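Local coordinates for protein F420-reducing hydrogenase, subunit beta (Methanothermobacter marburgensis, PDB 4OMF) that carries the FAD and an iron-sulfur cluster of the F420-reducing hydrogenase, probably passing electrons from hydrogen oxidation to coenzyme F420, at residues Y6-S11 with I229-V234; T145-C148 with S154-L157. All coordinates share one frame; numbering follows the deposited sequence.

In the fold
Interaction 1 joins the first strand of the chain, 8-14, to helix 224-235, which packs against the eight-stranded mixed sheet; interaction 2 lies near the end of helix 140-150, where the following loop closes on the helix before leading to the small three-stranded antiparallel sheet. The two lie on opposite sides of the chain's centre, 37 Å between their own centres and about 27 Å between nearest atoms, and interaction 2 falls within the sequence enclosed by interaction 1. The bound FAD lies at some distance from both: the side chain of Phe230 is about 9 Å from it and that of Met155 about 12 Å.

Interaction 1 of 2, residues Y6-S11 with I229-V234; sequences YKEIVS and IFKQAV
The ammonium group of Lys231 is gripped by two acids: its NZ lies 2.7 Å from OE1 of Glu8 and also makes a salt bridge to Asp227, one turn earlier on the same helix. This links strand 8-14 of the mixed sheet to helix 224-235, which packs against that sheet in an alpha/beta arrangement. NZ meets Glu8 OE1 from above the carboxylate plane, 41° out of it. The glutamate reaches across in an extended chain, with CG anti to the backbone N (chi1 -169°), whereas the lysine is bent at chi2 and at chi4, and the two side chains run at about a right angle. With two acidic partners, the ammonium probably stays charged.

Next to the salt bridge the contact is apolar. Phe230 leaves the helix toward the strand, and Val10 comes at it from the opposite direction, touching the ring obliquely with one methyl. The ring belongs to a larger apolar layer: it also meets Phe239, with planes at about 35°, and Val219 of the neighbouring strand 217-221. Within the helix, Val234 lays CG2 over one ring face, 3.8 Å above the plane and offset toward the rim. Across to the strand, the closest apolar approach is from Val10 CG2 to Phe230 CE2, at 3.9 Å.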
ATOM      1  N   TYR C   6     -33.601 -11.139  26.639  1.00 29.26           N
ATOM      2  CA  TYR C   6     -33.526 -12.605  26.689  1.00 31.47           C
ATOM      3  C   TYR C   6     -34.872 -13.276  26.946  1.00 26.82           C
ATOM      4  O   TYR C   6     -35.826 -12.635  27.373  1.00 27.70           O
ATOM      5  CB  TYR C   6     -32.532 -13.066  27.758  1.00 26.07           C
ATOM      6  CG  TYR C   6     -32.837 -12.587  29.155  1.00 29.76           C
ATOM      7  CD1 TYR C   6     -32.229 -11.441  29.666  1.00 32.37           C
ATOM      8  CD2 TYR C   6     -33.710 -13.284  29.972  1.00 29.69           C
ATOM      9  CE1 TYR C   6     -32.499 -10.997  30.950  1.00 33.25           C
ATOM     10  CE2 TYR C   6     -34.001 -12.837  31.261  1.00 34.79           C
ATOM     11  CZ  TYR C   6     -33.386 -11.696  31.738  1.00 37.26           C
ATOM     12  OH  TYR C   6     -33.650 -11.258  33.006  1.00 41.33           O
ATOM     13  N   LYS C   7     -34.925 -14.579  26.705  1.00 32.47           N
ATOM     14  CA  LYS C   7     -36.158 -15.341  26.892  1.00 33.87           C
ATOM     15  C   LYS C   7     -36.109 -16.128  28.184  1.00 32.60           C
ATOM     16  O   LYS C   7     -37.078 -16.169  28.947  1.00 30.10           O
ATOM     17  CB  LYS C   7     -36.389 -16.280  25.704  1.00 35.60           C
ATOM     18  CG  LYS C   7     -36.790 -15.561  24.417  1.00 38.49           C
ATOM     19  CD  LYS C   7     -37.019 -16.531  23.264  1.00 33.57           C
ATOM     20  CE  LYS C   7     -37.245 -15.780  21.959  1.00 36.85           C
ATOM     21  NZ  LYS C   7     -38.506 -15.006  21.962  1.00 42.79           N
ATOM     22  N   GLU C   8     -34.968 -16.755  28.442  1.00 28.83           N
ATOM     23  CA  GLU C   8     -34.806 -17.530  29.668  1.00 28.28           C
ATOM     24  C   GLU C   8     -33.344 -17.589  30.086  1.00 28.55           C
ATOM     25  O   GLU C   8     -32.463 -17.553  29.239  1.00 24.90           O
ATOM     26  CB  GLU C   8     -35.357 -18.945  29.485  1.00 32.85           C
ATOM     27  CG  GLU C   8     -35.464 -19.706  30.803  1.00 43.78           C
ATOM     28  CD  GLU C   8     -36.296 -20.967  30.692  1.00 48.34           C
ATOM     29  OE1 GLU C   8     -36.848 -21.216  29.602  1.00 45.19           O
ATOM     30  OE2 GLU C   8     -36.400 -21.702  31.701  1.00 54.04           O
ATOM     31  N   ILE C   9     -33.101 -17.655  31.395  1.00 29.45           N
ATOM     32  CA  ILE C   9     -31.763 -17.867  31.937  1.00 23.26           C
ATOM     33  C   ILE C   9     -31.774 -19.090  32.850  1.00 24.58           C
ATOM     34  O   ILE C   9     -32.598 -19.171  33.767  1.00 26.67           O
ATOM     35  CB  ILE C   9     -31.262 -16.649  32.739  1.00 29.49           C
ATOM     36  CG1 ILE C   9     -31.278 -15.391  31.856  1.00 28.50           C
ATOM     37  CG2 ILE C   9     -29.869 -16.929  33.295  1.00 23.71           C
ATOM     38  CD1 ILE C   9     -30.781 -14.138  32.564  1.00 29.60           C
ATOM     39  N   VAL C  10     -30.863 -20.031  32.592  1.00 26.27           N
ATOM     40  CA  VAL C  10     -30.749 -21.251  33.378  1.00 25.83           C
ATOM     41  C   VAL C  10     -29.282 -21.532  33.700  1.00 25.33           C
ATOM     42  O   VAL C  10     -28.373 -20.952  33.086  1.00 23.24           O
ATOM     43  CB  VAL C  10     -31.334 -22.481  32.632  1.00 22.38           C
ATOM     44  CG1 VAL C  10     -32.852 -22.307  32.405  1.00 26.84           C
ATOM     45  CG2 VAL C  10     -30.586 -22.747  31.299  1.00 24.46           C
ATOM     46  N   SER C  11     -29.064 -22.435  34.651  1.00 24.78           N
ATOM     47  CA  SER C  11     -27.746 -23.025  34.858  1.00 27.36           C
ATOM     48  C   SER C  11     -27.736 -24.388  34.159  1.00 21.96           C
ATOM     49  O   SER C  11     -28.702 -25.146  34.297  1.00 25.65           O
ATOM     50  CB  SER C  11     -27.437 -23.178  36.357  1.00 28.86           C
ATOM     51  OG  SER C  11     -26.040 -23.364  36.558  1.00 29.06           O
ATOM     52  N   ILE C 229     -33.354 -24.028  19.625  1.00 26.28           N
ATOM     53  CA  ILE C 229     -32.295 -25.022  19.462  1.00 29.69           C
ATOM     54  C   ILE C 229     -31.791 -25.522  20.820  1.00 28.29           C
ATOM     55  O   ILE C 229     -31.587 -26.717  21.003  1.00 29.94           O
ATOM     56  CB  ILE C 229     -31.104 -24.466  18.634  1.00 24.92           C
ATOM     57  CG1 ILE C 229     -31.549 -24.136  17.197  1.00 27.38           C
ATOM     58  CG2 ILE C 229     -29.963 -25.468  18.604  1.00 24.41           C
ATOM     59  CD1 ILE C 229     -30.471 -23.504  16.328  1.00 27.92           C
ATOM     60  N   PHE C 230     -31.597 -24.616  21.775  1.00 29.85           N
ATOM     61  CA  PHE C 230     -31.151 -25.034  23.095  1.00 27.92           C
ATOM     62  C   PHE C 230     -32.232 -25.865  23.810  1.00 27.74           C
ATOM     63  O   PHE C 230     -31.920 -26.895  24.415  1.00 28.45           O
ATOM     64  CB  PHE C 230     -30.733 -23.827  23.941  1.00 26.29           C
ATOM     65  CG  PHE C 230     -30.239 -24.211  25.319  1.00 29.83           C
ATOM     66  CD1 PHE C 230     -29.003 -24.824  25.480  1.00 30.77           C
ATOM     67  CD2 PHE C 230     -31.016 -23.984  26.444  1.00 33.59           C
ATOM     68  CE1 PHE C 230     -28.545 -25.192  26.742  1.00 28.88           C
ATOM     69  CE2 PHE C 230     -30.566 -24.348  27.704  1.00 32.29           C
ATOM     70  CZ  PHE C 230     -29.321 -24.956  27.849  1.00 27.06           C
ATOM     71  N   LYS C 231     -33.499 -25.454  23.727  1.00 30.29           N
ATOM     72  CA  LYS C 231     -34.574 -26.233  24.333  1.00 34.07           C
ATOM     73  C   LYS C 231     -34.648 -27.641  23.736  1.00 34.86           C
ATOM     74  O   LYS C 231     -34.859 -28.622  24.468  1.00 30.55           O
ATOM     75  CB  LYS C 231     -35.935 -25.534  24.176  1.00 41.84           C
ATOM     76  CG  LYS C 231     -36.139 -24.270  25.016  1.00 47.55           C
ATOM     77  CD  LYS C 231     -36.000 -24.525  26.513  1.00 53.61           C
ATOM     78  CE  LYS C 231     -36.707 -23.436  27.344  1.00 54.67           C
ATOM     79  NZ  LYS C 231     -36.105 -22.070  27.172  1.00 54.17           N
ATOM     80  N   GLN C 232     -34.489 -27.735  22.416  1.00 34.75           N
ATOM     81  CA  GLN C 232     -34.428 -29.030  21.714  1.00 33.58           C
ATOM     82  C   GLN C 232     -33.364 -29.958  22.286  1.00 32.31           C
ATOM     83  O   GLN C 232     -33.609 -31.150  22.463  1.00 31.66           O
ATOM     84  CB  GLN C 232     -34.137 -28.838  20.222  1.00 35.04           C
ATOM     85  CG  GLN C 232     -35.337 -28.775  19.314  1.00 39.01           C
ATOM     86  CD  GLN C 232     -34.925 -28.654  17.857  1.00 43.24           C
ATOM     87  OE1 GLN C 232     -35.147 -27.619  17.229  1.00 47.49           O
ATOM     88  NE2 GLN C 232     -34.294 -29.704  17.320  1.00 39.85           N
ATOM     89  N   ALA C 233     -32.167 -29.415  22.525  1.00 30.76           N
ATOM     90  CA  ALA C 233     -31.049 -30.211  23.024  1.00 28.50           C
ATOM     91  C   ALA C 233     -31.320 -30.699  24.440  1.00 29.06           C
ATOM     92  O   ALA C 233     -30.989 -31.826  24.783  1.00 26.43           O
ATOM     93  CB  ALA C 233     -29.751 -29.409  22.971  1.00 27.73           C
ATOM     94  N   VAL C 234     -31.930 -29.844  25.256  1.00 30.97           N
ATOM     95  CA  VAL C 234     -32.292 -30.218  26.611  1.00 32.60           C
ATOM     96  C   VAL C 234     -33.297 -31.346  26.578  1.00 31.47           C
ATOM     97  O   VAL C 234     -33.146 -32.348  27.274  1.00 31.92           O
ATOM     98  CB  VAL C 234     -32.899 -29.042  27.386  1.00 31.95           C
ATOM     99  CG1 VAL C 234     -33.385 -29.510  28.767  1.00 27.23           C
ATOM    100  CG2 VAL C 234     -31.888 -27.899  27.494  1.00 28.30           C
TER

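Interaction 2 of 2, residues T145-C148 with S154-L157; sequences TFIC and SMEL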
ATOM      1  N   THR C 145       3.725 -13.322  29.901  1.00 20.10           N
ATOM      2  CA  THR C 145       4.151 -12.626  31.119  1.00 18.05           C
ATOM      3  C   THR C 145       3.497 -13.250  32.357  1.00 18.20           C
ATOM      4  O   THR C 145       4.176 -13.515  33.344  1.00 19.39           O
ATOM      5  CB  THR C 145       3.813 -11.121  31.095  1.00 21.79           C
ATOM      6  OG1 THR C 145       4.527 -10.488  30.025  1.00 21.57           O
ATOM      7  CG2 THR C 145       4.242 -10.458  32.424  1.00 18.58           C
ATOM      8  N   PHE C 146       2.194 -13.511  32.282  1.00 17.85           N
ATOM      9  CA  PHE C 146       1.504 -14.132  33.408  1.00 18.18           C
ATOM     10  C   PHE C 146       2.120 -15.488  33.724  1.00 22.25           C
ATOM     11  O   PHE C 146       2.454 -15.771  34.872  1.00 20.50           O
ATOM     12  CB  PHE C 146       0.004 -14.317  33.125  1.00 20.08           C
ATOM     13  CG  PHE C 146      -0.716 -13.047  32.736  1.00 21.52           C
ATOM     14  CD1 PHE C 146      -1.918 -13.105  32.060  1.00 22.64           C
ATOM     15  CD2 PHE C 146      -0.199 -11.805  33.059  1.00 17.55           C
ATOM     16  CE1 PHE C 146      -2.587 -11.943  31.694  1.00 25.41           C
ATOM     17  CE2 PHE C 146      -0.858 -10.649  32.686  1.00 17.93           C
ATOM     18  CZ  PHE C 146      -2.050 -10.718  32.010  1.00 19.42           C
ATOM     19  N   ILE C 147       2.279 -16.313  32.688  1.00 19.13           N
ATOM     20  CA  ILE C 147       2.550 -17.751  32.857  1.00 18.71           C
ATOM     21  C   ILE C 147       4.044 -18.084  32.933  1.00 22.04           C
ATOM     22  O   ILE C 147       4.468 -18.831  33.809  1.00 20.14           O
ATOM     23  CB  ILE C 147       1.891 -18.545  31.700  1.00 20.91           C
ATOM     24  CG1 ILE C 147       0.366 -18.515  31.865  1.00 21.89           C
ATOM     25  CG2 ILE C 147       2.431 -19.978  31.622  1.00 22.21           C
ATOM     26  CD1 ILE C 147      -0.415 -18.864  30.609  1.00 21.29           C
ATOM     27  N   CYS C 148       4.834 -17.507  32.028  1.00 21.46           N
ATOM     28  CA  CYS C 148       6.260 -17.806  31.963  1.00 20.20           C
ATOM     29  C   CYS C 148       7.101 -16.971  32.919  1.00 24.96           C
ATOM     30  O   CYS C 148       8.143 -17.429  33.384  1.00 29.05           O
ATOM     31  CB  CYS C 148       6.785 -17.620  30.538  1.00 19.83           C
ATOM     32  SG  CYS C 148       5.918 -18.581  29.291  1.00 25.87           S
ATOM     33  N   SER C 154       5.735 -22.495  32.033  1.00 23.95           N
ATOM     34  CA  SER C 154       5.786 -22.175  30.601  1.00 20.95           C
ATOM     35  C   SER C 154       4.452 -22.510  29.962  1.00 24.41           C
ATOM     36  O   SER C 154       3.609 -23.153  30.577  1.00 22.83           O
ATOM     37  CB  SER C 154       6.902 -22.933  29.903  1.00 22.33           C
ATOM     38  OG  SER C 154       6.590 -24.319  29.799  1.00 25.38           O
ATOM     39  N   MET C 155       4.266 -22.086  28.720  1.00 21.11           N
ATOM     40  CA  MET C 155       2.981 -22.270  28.064  1.00 25.33           C
ATOM     41  C   MET C 155       2.706 -23.777  27.912  1.00 23.30           C
ATOM     42  O   MET C 155       1.565 -24.232  28.043  1.00 22.29           O
ATOM     43  CB  MET C 155       2.962 -21.535  26.712  1.00 19.87           C
ATOM     44  CG  MET C 155       3.192 -20.019  26.847  1.00 22.02           C
ATOM     45  SD  MET C 155       1.978 -19.186  27.913  1.00 25.76           S
ATOM     46  CE  MET C 155       0.471 -19.473  27.002  1.00 26.78           C
ATOM     47  N   GLU C 156       3.762 -24.547  27.685  1.00 22.08           N
ATOM     48  CA  GLU C 156       3.626 -25.973  27.458  1.00 22.87           C
ATOM     49  C   GLU C 156       3.204 -26.723  28.725  1.00 21.57           C
ATOM     50  O   GLU C 156       2.590 -27.784  28.638  1.00 26.35           O
ATOM     51  CB  GLU C 156       4.951 -26.528  26.904  1.00 27.34           C
ATOM     52  CG  GLU C 156       4.980 -28.016  26.596  1.00 39.96           C
ATOM     53  CD  GLU C 156       6.378 -28.502  26.212  1.00 42.11           C
ATOM     54  OE1 GLU C 156       7.376 -27.964  26.754  1.00 44.58           O
ATOM     55  OE2 GLU C 156       6.473 -29.417  25.364  1.00 42.50           O
ATOM     56  N   LEU C 157       3.545 -26.187  29.903  1.00 20.07           N
ATOM     57  CA  LEU C 157       3.154 -26.814  31.174  1.00 20.99           C
ATOM     58  C   LEU C 157       1.700 -26.534  31.566  1.00 22.08           C
ATOM     59  O   LEU C 157       1.186 -27.163  32.486  1.00 20.43           O
ATOM     60  CB  LEU C 157       4.074 -26.352  32.314  1.00 20.89           C
ATOM     61  CG  LEU C 157       5.301 -27.229  32.607  1.00 21.69           C
ATOM     62  CD1 LEU C 157       6.213 -27.280  31.405  1.00 25.05           C
ATOM     63  CD2 LEU C 157       6.047 -26.693  33.813  1.00 22.07           C
TER
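Ile147 and Met155 meet where the loop that follows helix 140-150 comes round to touch the helix again before leading on to strand 160-164. Ser154 and Met155 pack against the last turns of the helix, and the chain then leads away from it. The helix has a wider pi-type turn at 145-148, and the backbones come closest at Cys148 and Ser154, whose CA atoms are 4.6 Å apart. A backbone hydrogen bond between Ile147 and Val153, just before the second segment, fastens the loop to the helix.

The apolar part is built around the methionine. Its chain is bent at chi2 and again at chi3 (-63°), which turns the thioether back toward the helix, and it crosses the isoleucine side chain at about a right angle. Ile147 CD1 lies 3.6 Å from Met155 SD and 3.8 Å from Met155 CE, so the delta methyl sits against the sulfur end of the methionine; CG2 of the same isoleucine also touches SD. Cys148 SG adds to this group, 3.9 Å from Met155 CG. Trp55, Tyr140 and Gln144 pack on Met155 as well, and Val158 on Ile147, continuing this buried cluster.

Side chain against backbone is the second kind of contact. Ile147 CG2, placed anti to its own backbone N, presses on the carbonyl group of Ser154, at 3.5 Å from its O. The sulfur of Cys148 stands against the backbone at Ser154 and Met155, by van der Waals contact: SG is 3.8 Å from Ser154 CA and 3.9 Å from Met155 N.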